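Cellulosomal scaffoldin adaptor protein B (Acetivibrio cellulolyticus, PDB 3FNK) serves as an adaptor scaffoldin of the cellulosome, this chain being its second type II cohesin, a module that binds dockerins. Local coordinates at residues I12-D17 and A29-N34; T134-D139 and V166-E171. All coordinates share one frame; numbering follows the deposited sequence. Where two conformers were deposited one is given.

Contact 1: I12-D17 and A29-N34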
loop_
_atom_site.group_PDB
_atom_site.type_symbol
_atom_site.label_atom_id
_atom_site.label_comp_id
_atom_site.label_asym_id
_atom_site.label_seq_id
_atom_site.Cartn_x
_atom_site.Cartn_y
_atom_site.Cartn_z
ATOM N N ILE A 12 3.188 -6.981 6.018
ATOM C CA ILE A 12 2.590 -6.157 5.000
ATOM C C ILE A 12 3.464 -6.232 3.774
ATOM O O ILE A 12 4.699 -6.174 3.860
ATOM C CB ILE A 12 2.371 -4.667 5.475
ATOM C CG1 ILE A 12 1.685 -3.847 4.367
ATOM C CG2 ILE A 12 3.666 -4.043 5.977
ATOM C CD1 ILE A 12 1.203 -2.409 4.825
ATOM N N THR A 13 2.839 -6.353 2.614
ATOM C CA THR A 13 3.645 -6.370 1.427
ATOM C C THR A 13 2.969 -5.659 0.251
ATOM O O THR A 13 1.821 -5.197 0.361
ATOM C CB THR A 13 4.044 -7.848 1.070
ATOM O OG1 THR A 13 5.219 -7.834 0.244
ATOM C CG2 THR A 13 2.928 -8.540 0.374
ATOM N N MET A 14 3.708 -5.558 -0.857
ATOM C CA MET A 14 3.142 -5.215 -2.180
ATOM C C MET A 14 3.314 -6.382 -3.165
ATOM O O MET A 14 4.438 -6.868 -3.321
ATOM C CB MET A 14 3.854 -3.970 -2.716
ATOM C CG MET A 14 3.148 -3.289 -3.872
ATOM S SD MET A 14 4.127 -1.887 -4.415
ATOM C CE MET A 14 4.136 -0.881 -2.919
ATOM N N GLY A 15 2.231 -6.820 -3.815
ATOM C CA GLY A 15 2.315 -7.768 -4.948
ATOM C C GLY A 15 1.975 -7.123 -6.305
ATOM O O GLY A 15 1.149 -6.191 -6.356
ATOM N N TYR A 16 2.624 -7.586 -7.379
ATOM C CA TYR A 16 2.346 -7.143 -8.767
ATOM C C TYR A 16 1.518 -8.133 -9.516
ATOM O O TYR A 16 1.683 -9.334 -9.343
ATOM C CB TYR A 16 3.621 -6.948 -9.562
ATOM C CG TYR A 16 4.587 -5.995 -8.938
ATOM C CD1 TYR A 16 4.159 -4.754 -8.477
ATOM C CD2 TYR A 16 5.950 -6.319 -8.818
ATOM C CE1 TYR A 16 5.042 -3.873 -7.889
ATOM C CE2 TYR A 16 6.858 -5.421 -8.233
ATOM C CZ TYR A 16 6.386 -4.204 -7.775
ATOM O OH TYR A 16 7.235 -3.279 -7.192
ATOM N N ASP A 17 0.629 -7.658 -10.378
ATOM C CA ASP A 17 -0.055 -8.596 -11.236
ATOM C C ASP A 17 0.881 -9.102 -12.343
ATOM O O ASP A 17 0.613 -10.131 -12.928
ATOM C CB ASP A 17 -1.415 -8.076 -11.744
ATOM C CG ASP A 17 -1.303 -6.921 -12.729
ATOM O OD1 ASP A 17 -0.227 -6.325 -12.931
ATOM O OD2 ASP A 17 -2.351 -6.600 -13.314
ATOM N N ALA A 29 -0.021 -2.668 -8.591
ATOM C CA ALA A 29 0.655 -2.972 -7.342
ATOM C C ALA A 29 -0.384 -2.924 -6.237
ATOM O O ALA A 29 -1.097 -1.920 -6.104
ATOM C CB ALA A 29 1.752 -1.968 -7.093
ATOM N N THR A 30 -0.497 -4.027 -5.497
ATOM C CA THR A 30 -1.497 -4.207 -4.434
ATOM C C THR A 30 -0.794 -4.281 -3.067
ATOM O O THR A 30 0.098 -5.120 -2.864
ATOM C CB THR A 30 -2.315 -5.472 -4.633
ATOM O OG1 THR A 30 -2.990 -5.409 -5.893
ATOM C CG2 THR A 30 -3.331 -5.642 -3.532
ATOM N N VAL A 31 -1.181 -3.380 -2.154
ATOM C CA VAL A 31 -0.665 -3.364 -0.784
ATOM C C VAL A 31 -1.612 -4.307 -0.058
ATOM O O VAL A 31 -2.820 -4.203 -0.216
ATOM C CB VAL A 31 -0.693 -1.929 -0.149
ATOM C CG1 VAL A 31 -0.289 -1.960 1.344
ATOM C CG2 VAL A 31 0.208 -0.972 -0.913
ATOM N N LYS A 32 -1.061 -5.234 0.729
ATOM C CA LYS A 32 -1.853 -6.266 1.369
ATOM C C LYS A 32 -1.165 -6.766 2.650
ATOM O O LYS A 32 0.059 -6.653 2.807
ATOM C CB LYS A 32 -2.057 -7.425 0.389
ATOM C CG LYS A 32 -0.725 -8.033 -0.116
ATOM C CD LYS A 32 -1.046 -8.989 -1.274
ATOM C CE LYS A 32 0.191 -9.588 -1.901
ATOM N NZ LYS A 32 -0.310 -10.593 -2.921
ATOM N N ILE A 33 -1.950 -7.322 3.558
ATOM C CA ILE A 33 -1.428 -7.667 4.857
ATOM C C ILE A 33 -1.813 -9.086 5.206
ATOM O O ILE A 33 -2.744 -9.656 4.643
ATOM C CB ILE A 33 -1.931 -6.747 5.986
ATOM C CG1 ILE A 33 -3.472 -6.613 5.962
ATOM C CG2 ILE A 33 -1.278 -5.398 5.901
ATOM C CD1 ILE A 33 -4.104 -6.109 7.352
ATOM N N ASN A 34 -1.069 -9.626 6.168
ATOM C CA ASN A 34 -1.273 -10.967 6.640
ATOM C C ASN A 34 -1.154 -10.959 8.133
ATOM O O ASN A 34 -0.121 -10.540 8.695
ATOM C CB ASN A 34 -0.254 -11.948 6.005
ATOM C CG ASN A 34 -0.567 -13.408 6.345
ATOM O OD1 ASN A 34 -1.670 -13.880 6.092
ATOM N ND2 ASN A 34 0.375 -14.092 7.002
HETATM O O HOH W 1 -1.427 -6.234 -7.968
#

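Contact 2: T134-D139 and V166-E171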
loop_
_atom_site.group_PDB
_atom_site.type_symbol
_atom_site.label_atom_id
_atom_site.label_comp_id
_atom_site.label_asym_id
_atom_site.label_seq_id
_atom_site.Cartn_x
_atom_site.Cartn_y
_atom_site.Cartn_z
ATOM N N THR A 134 12.852 -0.863 -9.289
ATOM C CA THR A 134 12.230 -1.327 -8.038
ATOM C C THR A 134 11.387 -0.255 -7.321
ATOM O O THR A 134 11.722 0.938 -7.288
ATOM C CB THR A 134 13.277 -1.867 -7.077
ATOM O OG1 THR A 134 14.293 -0.872 -6.908
ATOM C CG2 THR A 134 13.929 -3.122 -7.652
ATOM N N VAL A 135 10.288 -0.718 -6.745
ATOM C CA VAL A 135 9.430 0.080 -5.880
ATOM C C VAL A 135 9.656 -0.408 -4.445
ATOM O O VAL A 135 9.699 -1.616 -4.216
ATOM C CB VAL A 135 7.971 -0.118 -6.315
ATOM C CG1 VAL A 135 6.992 0.536 -5.341
ATOM C CG2 VAL A 135 7.790 0.439 -7.730
ATOM N N VAL A 136 9.823 0.520 -3.497
ATOM C CA VAL A 136 10.003 0.154 -2.096
ATOM C C VAL A 136 9.047 0.902 -1.127
ATOM O O VAL A 136 8.582 2.024 -1.435
ATOM C CB VAL A 136 11.475 0.308 -1.629
ATOM C CG1 VAL A 136 12.423 -0.656 -2.436
ATOM C CG2 VAL A 136 11.956 1.753 -1.719
ATOM N N PHE A 137 8.743 0.247 0.003
ATOM C CA PHE A 137 8.233 0.928 1.189
ATOM C C PHE A 137 9.452 1.553 1.802
ATOM O O PHE A 137 10.476 0.894 1.974
ATOM C CB PHE A 137 7.578 -0.023 2.209
ATOM C CG PHE A 137 6.337 -0.719 1.689
ATOM C CD1 PHE A 137 6.401 -2.040 1.288
ATOM C CD2 PHE A 137 5.120 -0.017 1.538
ATOM C CE1 PHE A 137 5.252 -2.702 0.780
ATOM C CE2 PHE A 137 3.975 -0.638 1.032
ATOM C CZ PHE A 137 4.046 -2.006 0.653
ATOM N N GLU A 138 9.354 2.816 2.165
ATOM C CA GLU A 138 10.523 3.498 2.619
ATOM C C GLU A 138 10.157 4.585 3.600
ATOM O O GLU A 138 9.214 5.329 3.383
ATOM C CB GLU A 138 11.198 4.093 1.381
ATOM C CG GLU A 138 12.258 5.069 1.666
ATOM C CD GLU A 138 12.889 5.559 0.402
ATOM O OE1 GLU A 138 13.489 4.725 -0.319
ATOM O OE2 GLU A 138 12.757 6.778 0.118
ATOM N N ASP A 139 10.909 4.672 4.684
ATOM C CA ASP A 139 10.608 5.713 5.646
ATOM C C ASP A 139 10.714 7.106 5.069
ATOM O O ASP A 139 11.378 7.355 4.037
ATOM C CB ASP A 139 11.372 5.574 6.962
ATOM C CG ASP A 139 10.443 5.311 8.121
ATOM O OD1 ASP A 139 9.233 5.220 7.858
ATOM O OD2 ASP A 139 10.903 5.208 9.270
ATOM N N VAL A 166 7.940 -6.116 6.914
ATOM C CA VAL A 166 7.624 -5.357 5.688
ATOM C C VAL A 166 8.355 -6.067 4.548
ATOM O O VAL A 166 9.570 -6.041 4.530
ATOM C CB VAL A 166 8.117 -3.886 5.832
ATOM C CG1 VAL A 166 8.005 -3.133 4.529
ATOM C CG2 VAL A 166 7.342 -3.151 6.995
ATOM N N ILE A 167 7.637 -6.727 3.639
ATOM C CA ILE A 167 8.279 -7.532 2.609
ATOM C C ILE A 167 8.278 -6.695 1.334
ATOM O O ILE A 167 7.226 -6.411 0.799
ATOM C CB ILE A 167 7.557 -8.882 2.386
ATOM C CG1 ILE A 167 7.540 -9.694 3.696
ATOM C CG2 ILE A 167 8.215 -9.690 1.233
ATOM C CD1 ILE A 167 6.614 -10.957 3.721
ATOM N N GLN A 168 9.454 -6.244 0.916
ATOM C CA GLN A 168 9.604 -5.401 -0.290
ATOM C C GLN A 168 9.229 -6.189 -1.541
ATOM O O GLN A 168 9.466 -7.389 -1.599
ATOM C CB GLN A 168 11.017 -4.829 -0.368
ATOM C CG GLN A 168 11.467 -4.092 0.893
ATOM C CD GLN A 168 10.849 -2.719 1.028
ATOM O OE1 GLN A 168 9.975 -2.340 0.258
ATOM N NE2 GLN A 168 11.298 -1.968 2.022
ATOM N N PRO A 169 8.597 -5.541 -2.531
ATOM C CA PRO A 169 7.946 -6.301 -3.613
ATOM C C PRO A 169 8.831 -6.979 -4.657
ATOM O O PRO A 169 8.356 -7.894 -5.342
ATOM C CB PRO A 169 7.087 -5.245 -4.318
ATOM C CG PRO A 169 7.734 -3.960 -3.981
ATOM C CD PRO A 169 8.270 -4.107 -2.602
ATOM N N GLY A 170 10.073 -6.547 -4.822
ATOM C CA GLY A 170 10.910 -7.181 -5.873
ATOM C C GLY A 170 10.900 -6.443 -7.209
ATOM O O GLY A 170 10.026 -5.600 -7.459
ATOM N N GLU A 171 11.856 -6.776 -8.071
ATOM C CA GLU A 171 12.185 -5.936 -9.230
ATOM C C GLU A 171 11.153 -5.976 -10.353
ATOM O O GLU A 171 10.428 -6.956 -10.515
ATOM C CB GLU A 171 13.590 -6.262 -9.748
ATOM C CG GLU A 171 14.252 -5.121 -10.531
ATOM C CD GLU A 171 15.755 -5.292 -10.668
ATOM O OE1 GLU A 171 16.509 -4.395 -10.213
ATOM O OE2 GLU A 171 16.183 -6.327 -11.223
#

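Contact 1: I12-D17 and A29-N34
Ile12 meets Ile33 and Val31 of the antiparallel strand beside it. Its CG1 lies anti to the backbone N (chi1 -178°), 3.7 Å from Ile33 CG2. CD1 of Ile12 goes on to Val31 CG1 at 3.8 Å. Thr13 and Lys32 form a hydrogen-bonded pair. Thr13 N donates to Lys32 O over 2.8 Å, nearly straight at 169°, and Lys32 N returns a bond to Thr13 O. On the face they share the two side chains lie side by side and point the same way. Thr13 CG2 touches both CG and CE of the extended lysine chain, while Thr13 OG1 is hydrogen-bonded to the backbone O of Ile167, outside the hairpin. Met14 is back on the face of Ile12, opposite Val31. Its SD packs on Ala29 CB at 3.6 Å, and its CA-H points to Thr30 O. Gly15 pairs with Thr30 through two backbone bonds. The Lys32 chain reaches over to it, with CE 3.9 Å from Gly15 N. A water donates to Gly15 O at 3.0 Å and accepts from Thr30 OG1, so this carbonyl oxygen has two donors. Tyr16 presents its ring edge to Ala29 CB, 3.9 Å from CE1. The pairs join the two strands of a beta hairpin in the cohesin beta barrel. The face of Ile12, Met14, Val31 and Ile33 turns to the barrel interior, where Val44, Ile46 and Phe39 of strand 39-47 meet it. The chemistry implies an apolar inner face, a more polar opposite face with Thr13, Thr30 and Lys32, and backbone bonds between them that hold the register.

Contact 2: T134-D139 and V166-E171
The segments 134-139 and 166-171 run almost antiparallel where they touch, their end-to-end directions 168° apart, with Val136 facing Gln168. The backbones do not pair directly here. Val136 and Gln168 are 5.9 Å apart from CA to CA, and the gap at Val135 and Pro169 is wider. The side-chain amide of Gln168 bridges it. Its chain bends at chi2 (-76°), and both polar atoms meet the backbone of Phe137. Gln168 OE1 accepts from Phe137 N at 2.9 Å, on a lone pair in the carbonyl plane. Gln168 NE2 donates to a lone pair of Phe137 O at 3.0 Å, with an N-H...O angle of 163°. This two-point grip resembles the pairing of a neighbouring strand, and it fixes the rotation of the amide. In the cohesin barrel, strand 136-137 lies beside strand 39-47, and strand 165-167 runs parallel to strand 11-16. The contact thus spans the seam between the two sheets. Pro169 comes next, its CG 3.1 Å from Val135 O, a close approach. Phe137 carries the buried end. Val166 CG1 sits obliquely to its ring, 3.8 Å from CD1, and Ile167 O lies at the ring edge. Met14 and Val44 also touch this ring, which places it in the core. At the exposed end Thr134 and Glu171 cross obliquely. Thr134 CG2 is 3.5 Å from Glu171 CG, an aliphatic touch, while Glu171 OE2 is hydrogen-bonded to Ser174 OG.

In the fold
Contact 1 is buried within one sheet, whereas contact 2 is only partly buried and ends at the surface. Strands 11-16 and 165-167 are parallel neighbours, so one sheet reaches both contacts. The backbones of Ile12 and Ile167 are probably hydrogen-bonded where the contacts meet. Pro169 CB also packs on Met14 O, and Gly170 O on the Tyr16 ring at CE2. The chemistry follows the place. In 12-17 with 29-34, regular main-chain pairing unites a hairpin. In 134-139 with 166-171, a glutamine amide from the loop after strand 165-167 makes the two hydrogen bonds to strand 136-137 of the other sheet. Tyr16 of contact 1 touches Val135 and Pro169 of contact 2.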